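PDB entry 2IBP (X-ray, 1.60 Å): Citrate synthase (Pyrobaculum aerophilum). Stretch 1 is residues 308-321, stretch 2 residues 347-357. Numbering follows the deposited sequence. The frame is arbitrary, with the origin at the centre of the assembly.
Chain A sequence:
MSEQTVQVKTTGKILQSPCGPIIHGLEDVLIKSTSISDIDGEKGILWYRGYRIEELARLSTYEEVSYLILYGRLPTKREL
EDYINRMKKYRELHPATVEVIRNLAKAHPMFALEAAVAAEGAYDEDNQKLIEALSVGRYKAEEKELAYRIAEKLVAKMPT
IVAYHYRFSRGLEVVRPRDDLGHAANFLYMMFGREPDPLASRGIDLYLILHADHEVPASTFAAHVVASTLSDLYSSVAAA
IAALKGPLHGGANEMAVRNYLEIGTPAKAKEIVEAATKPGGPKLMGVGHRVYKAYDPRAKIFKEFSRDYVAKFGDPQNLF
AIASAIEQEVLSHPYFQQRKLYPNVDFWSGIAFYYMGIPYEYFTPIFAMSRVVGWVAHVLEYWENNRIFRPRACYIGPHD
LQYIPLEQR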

# COMPACT_ATOMS: atom_id res chain seq x y z
N ASP A 308 -0.35 36.73 -8.28
CA ASP A 308 -1.27 37.04 -9.38
C ASP A 308 -2.71 36.77 -9.00
O ASP A 308 -3.60 37.55 -9.32
CB ASP A 308 -0.94 36.23 -10.62
CG ASP A 308 0.38 36.62 -11.24
OD1 ASP A 308 0.90 37.71 -10.90
OD2 ASP A 308 0.91 35.82 -12.05
N TYR A 309 -2.95 35.67 -8.31
CA TYR A 309 -4.29 35.30 -7.93
C TYR A 309 -4.91 36.35 -7.00
O TYR A 309 -6.05 36.80 -7.22
CB TYR A 309 -4.29 33.91 -7.27
CG TYR A 309 -5.69 33.43 -7.00
CD1 TYR A 309 -6.38 32.67 -7.94
CD2 TYR A 309 -6.37 33.83 -5.87
CE1 TYR A 309 -7.67 32.27 -7.72
CE2 TYR A 309 -7.66 33.42 -5.63
CZ TYR A 309 -8.32 32.65 -6.56
OH TYR A 309 -9.61 32.25 -6.34
N VAL A 310 -4.17 36.75 -5.97
CA VAL A 310 -4.73 37.72 -5.03
C VAL A 310 -4.77 39.12 -5.63
O VAL A 310 -5.60 39.93 -5.22
CB VAL A 310 -4.04 37.68 -3.66
CG1 VAL A 310 -4.16 36.29 -3.05
CG2 VAL A 310 -2.60 38.11 -3.77
N ALA A 311 -3.91 39.40 -6.61
CA ALA A 311 -3.95 40.71 -7.28
C ALA A 311 -5.31 40.81 -8.00
O ALA A 311 -5.94 41.87 -8.00
CB ALA A 311 -2.82 40.85 -8.25
N LYS A 312 -5.78 39.70 -8.58
CA LYS A 312 -7.05 39.70 -9.28
C LYS A 312 -8.26 39.56 -8.38
O LYS A 312 -9.21 40.33 -8.50
CB LYS A 312 -7.10 38.60 -10.34
CG LYS A 312 -8.40 38.61 -11.14
CD LYS A 312 -8.39 37.55 -12.22
CE LYS A 312 -9.56 37.72 -13.18
NZ LYS A 312 -10.89 37.69 -12.53
N PHE A 313 -8.24 38.58 -7.48
CA PHE A 313 -9.40 38.27 -6.66
C PHE A 313 -9.37 38.85 -5.26
O PHE A 313 -10.33 38.69 -4.51
CB PHE A 313 -9.59 36.77 -6.57
CG PHE A 313 -9.85 36.12 -7.89
CD1 PHE A 313 -11.07 36.28 -8.51
CD2 PHE A 313 -8.86 35.38 -8.53
CE1 PHE A 313 -11.32 35.71 -9.75
CE2 PHE A 313 -9.11 34.79 -9.76
CZ PHE A 313 -10.33 34.97 -10.37
N GLY A 314 -8.27 39.47 -4.89
CA GLY A 314 -8.14 40.03 -3.56
C GLY A 314 -7.56 39.03 -2.57
O GLY A 314 -7.40 37.85 -2.87
N ASP A 315 -7.27 39.51 -1.38
CA ASP A 315 -6.65 38.71 -0.33
C ASP A 315 -7.50 38.97 0.92
O ASP A 315 -6.99 39.49 1.91
CB ASP A 315 -5.23 39.25 -0.12
CG ASP A 315 -4.38 38.40 0.80
OD1 ASP A 315 -4.60 37.16 0.90
OD2 ASP A 315 -3.43 38.97 1.38
N PRO A 316 -8.79 38.57 0.88
CA PRO A 316 -9.76 38.89 1.94
C PRO A 316 -9.44 38.38 3.34
O PRO A 316 -9.93 38.94 4.32
CB PRO A 316 -11.07 38.25 1.44
CG PRO A 316 -10.66 37.26 0.42
CD PRO A 316 -9.40 37.77 -0.20
N GLN A 317 -8.72 37.28 3.43
CA GLN A 317 -8.30 36.75 4.72
C GLN A 317 -6.84 37.08 5.02
O GLN A 317 -6.28 36.58 6.00
CB GLN A 317 -8.57 35.24 4.82
CG GLN A 317 -10.02 34.87 5.12
CD GLN A 317 -10.99 35.20 4.01
OE1 GLN A 317 -10.81 34.78 2.86
NE2 GLN A 317 -12.07 35.90 4.35
N ASN A 318 -6.24 37.92 4.16
CA ASN A 318 -4.87 38.41 4.33
C ASN A 318 -3.82 37.32 4.35
O ASN A 318 -2.70 37.52 4.83
CB ASN A 318 -4.78 39.27 5.61
CG ASN A 318 -5.88 40.33 5.68
OD1 ASN A 318 -6.64 40.39 6.65
ND2 ASN A 318 -6.02 41.09 4.61
N LEU A 319 -4.15 36.18 3.75
CA LEU A 319 -3.25 35.04 3.74
C LEU A 319 -1.95 35.36 3.02
O LEU A 319 -0.86 35.07 3.50
CB LEU A 319 -3.93 33.85 3.05
CG LEU A 319 -5.20 33.35 3.73
CD1 LEU A 319 -5.77 32.18 2.92
CD2 LEU A 319 -4.88 32.92 5.17
N PHE A 320 -2.06 36.01 1.86
CA PHE A 320 -0.85 36.31 1.10
C PHE A 320 0.01 37.37 1.82
O PHE A 320 1.23 37.27 1.89
CB PHE A 320 -1.21 36.73 -0.32
CG PHE A 320 -0.03 36.86 -1.20
CD1 PHE A 320 0.56 35.73 -1.75
CD2 PHE A 320 0.54 38.10 -1.46
CE1 PHE A 320 1.68 35.83 -2.54
CE2 PHE A 320 1.67 38.21 -2.24
CZ PHE A 320 2.23 37.07 -2.79
N ALA A 321 -0.66 38.36 2.40
CA ALA A 321 0.03 39.42 3.15
C ALA A 321 0.78 38.84 4.34
O ALA A 321 1.95 39.17 4.58
CB ALA A 321 -0.99 40.45 3.63
N PHE A 347 4.47 26.29 2.11
CA PHE A 347 4.36 27.61 2.71
C PHE A 347 3.33 28.46 1.98
O PHE A 347 2.68 29.32 2.59
CB PHE A 347 5.73 28.28 2.66
CG PHE A 347 5.81 29.59 3.38
CD1 PHE A 347 6.26 29.65 4.69
CD2 PHE A 347 5.52 30.78 2.74
CE1 PHE A 347 6.37 30.85 5.33
CE2 PHE A 347 5.63 31.97 3.39
CZ PHE A 347 6.06 32.00 4.69
N TRP A 348 3.15 28.18 0.69
CA TRP A 348 2.31 28.99 -0.17
C TRP A 348 1.11 28.31 -0.77
O TRP A 348 0.11 28.96 -1.02
CB TRP A 348 3.13 29.47 -1.39
CG TRP A 348 4.24 30.38 -1.08
CD1 TRP A 348 5.56 30.07 -1.04
CD2 TRP A 348 4.14 31.75 -0.69
NE1 TRP A 348 6.29 31.17 -0.70
CE2 TRP A 348 5.44 32.22 -0.47
CE3 TRP A 348 3.06 32.64 -0.55
CZ2 TRP A 348 5.71 33.54 -0.09
CZ3 TRP A 348 3.33 33.93 -0.16
CH2 TRP A 348 4.65 34.37 0.06
N SER A 349 1.22 27.01 -1.06
CA SER A 349 0.25 26.34 -1.92
C SER A 349 -1.20 26.19 -1.47
O SER A 349 -2.07 26.00 -2.31
CB SER A 349 0.77 24.97 -2.35
OG SER A 349 0.72 24.08 -1.27
N GLY A 350 -1.47 26.34 -0.17
CA GLY A 350 -2.84 26.25 0.32
C GLY A 350 -3.63 27.53 0.17
O GLY A 350 -4.86 27.52 0.21
N ILE A 351 -2.93 28.63 -0.09
CA ILE A 351 -3.58 29.94 -0.15
C ILE A 351 -4.58 30.07 -1.30
O ILE A 351 -5.76 30.37 -1.10
CB ILE A 351 -2.54 31.06 -0.20
CG1 ILE A 351 -1.72 31.05 1.11
CG2 ILE A 351 -3.24 32.41 -0.44
CD1 ILE A 351 -0.55 32.02 1.11
N ALA A 352 -4.12 29.76 -2.51
CA ALA A 352 -5.00 29.83 -3.66
C ALA A 352 -6.15 28.85 -3.52
O ALA A 352 -7.30 29.23 -3.74
CB ALA A 352 -4.21 29.57 -4.94
N PHE A 353 -5.87 27.62 -3.09
CA PHE A 353 -6.93 26.61 -2.94
C PHE A 353 -8.00 27.14 -1.99
O PHE A 353 -9.19 27.02 -2.25
CB PHE A 353 -6.44 25.29 -2.34
CG PHE A 353 -5.54 24.47 -3.22
CD1 PHE A 353 -5.57 24.57 -4.59
CD2 PHE A 353 -4.78 23.46 -2.65
CE1 PHE A 353 -4.74 23.76 -5.37
CE2 PHE A 353 -3.98 22.64 -3.42
CZ PHE A 353 -3.99 22.77 -4.78
N TYR A 354 -7.55 27.67 -0.86
CA TYR A 354 -8.47 28.20 0.14
C TYR A 354 -9.37 29.26 -0.50
O TYR A 354 -10.59 29.22 -0.35
CB TYR A 354 -7.68 28.79 1.32
CG TYR A 354 -8.55 29.42 2.38
CD1 TYR A 354 -8.98 28.71 3.49
CD2 TYR A 354 -8.90 30.76 2.28
CE1 TYR A 354 -9.78 29.29 4.43
CE2 TYR A 354 -9.66 31.36 3.25
CZ TYR A 354 -10.11 30.63 4.31
OH TYR A 354 -10.89 31.26 5.25
N TYR A 355 -8.77 30.19 -1.22
CA TYR A 355 -9.53 31.27 -1.83
C TYR A 355 -10.44 30.80 -2.97
O TYR A 355 -11.50 31.40 -3.22
CB TYR A 355 -8.60 32.39 -2.29
CG TYR A 355 -8.03 33.24 -1.17
CD1 TYR A 355 -8.83 33.64 -0.12
CD2 TYR A 355 -6.77 33.81 -1.28
CE1 TYR A 355 -8.34 34.48 0.89
CE2 TYR A 355 -6.28 34.69 -0.30
CZ TYR A 355 -7.08 35.02 0.78
OH TYR A 355 -6.62 35.89 1.74
N MET A 356 -10.03 29.72 -3.64
CA MET A 356 -10.83 29.11 -4.70
C MET A 356 -12.05 28.35 -4.16
O MET A 356 -12.90 27.91 -4.94
CB MET A 356 -9.98 28.14 -5.52
CG MET A 356 -8.90 28.80 -6.34
SD MET A 356 -7.98 27.48 -7.14
CE MET A 356 -6.61 28.38 -7.87
N GLY A 357 -12.13 28.18 -2.85
CA GLY A 357 -13.26 27.50 -2.24
C GLY A 357 -13.06 26.00 -2.14
O GLY A 357 -14.01 25.25 -1.92
O HOH W 1 -11.29 33.90 -5.07

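The contact is organised around Tyr355, which lies in the last turn of helix 349-356 and reaches into the bend that joins helix 308-313 to the helix beginning at Leu319. It has the largest area covered by the partner stretch, 144 Å² of a contact that buries 636 Å² in all.

The polar interactions centre on its hydroxyl. Tyr355 OH donates a short hydrogen bond to Asp315 OD1, 2.5 Å away, and accepts one from the backbone in return, Gln317 N to Tyr355 OH at 3.0 Å. A phenol suits this place because a single oxygen can give to a carboxylate while receiving from an amide. Asp315 suits its own place equally well. Its CA-to-CB bond points away from the other stretch, yet with chi1 at t the carboxylate comes back within reach of the tyrosine. The carboxylate also binds the start of the next helix, Asp315 OD1 accepting from Phe320 N (2.9 Å) and Asp315 OD2 from Ala321 N (3.0 Å), amides that have no helical carbonyl before them to bond. A type I turn from Asp315 to Asn318, closed by Asn318 N to Asp315 O at 2.8 Å, brings these groups together. Gly314 leads into it with positive phi, at backbone angles where a CB would be jammed against the preceding carbonyl oxygen.

One water adds a further link: it lies 2.7 Å from Tyr309 OH and donates to Tyr355 O at 3.1 Å, so the Tyr309 hydroxyl has a polar partner although the residue is buried.

Apolar packing surrounds this polar centre. Leu319 CD1 sits over one face of the Tyr355 ring, 4.1 Å from its centroid in a CH-pi contact, while Gly314 O lies over the opposite face. The same methyl reaches Tyr354 CD2 at 3.5 Å, and Leu319 CB meets Ile351 CG2 at 3.8 Å; a branched aliphatic side chain can fill the space among these three neighbours without leaving a polar group unpaired. On the side of helix 308-313, Val310 CG1 packs on Tyr355 CE2 at 3.8 Å and Tyr309 CE2 on Tyr355 CB at 3.6 Å. The long Tyr309 side chain also extends to Met356, its CZ 3.9 Å from Met356 CG.

A separate aromatic pair lies beyond Ile351. Phe320 CE1 approaches Trp348 CZ3 to 3.5 Å, with the phenyl and the six-membered indole ring 5.4 Å apart between centroids and their planes oblique at 40°. Both CA-to-CB bonds point sideways, but the large rings carry the side-chain ends into contact.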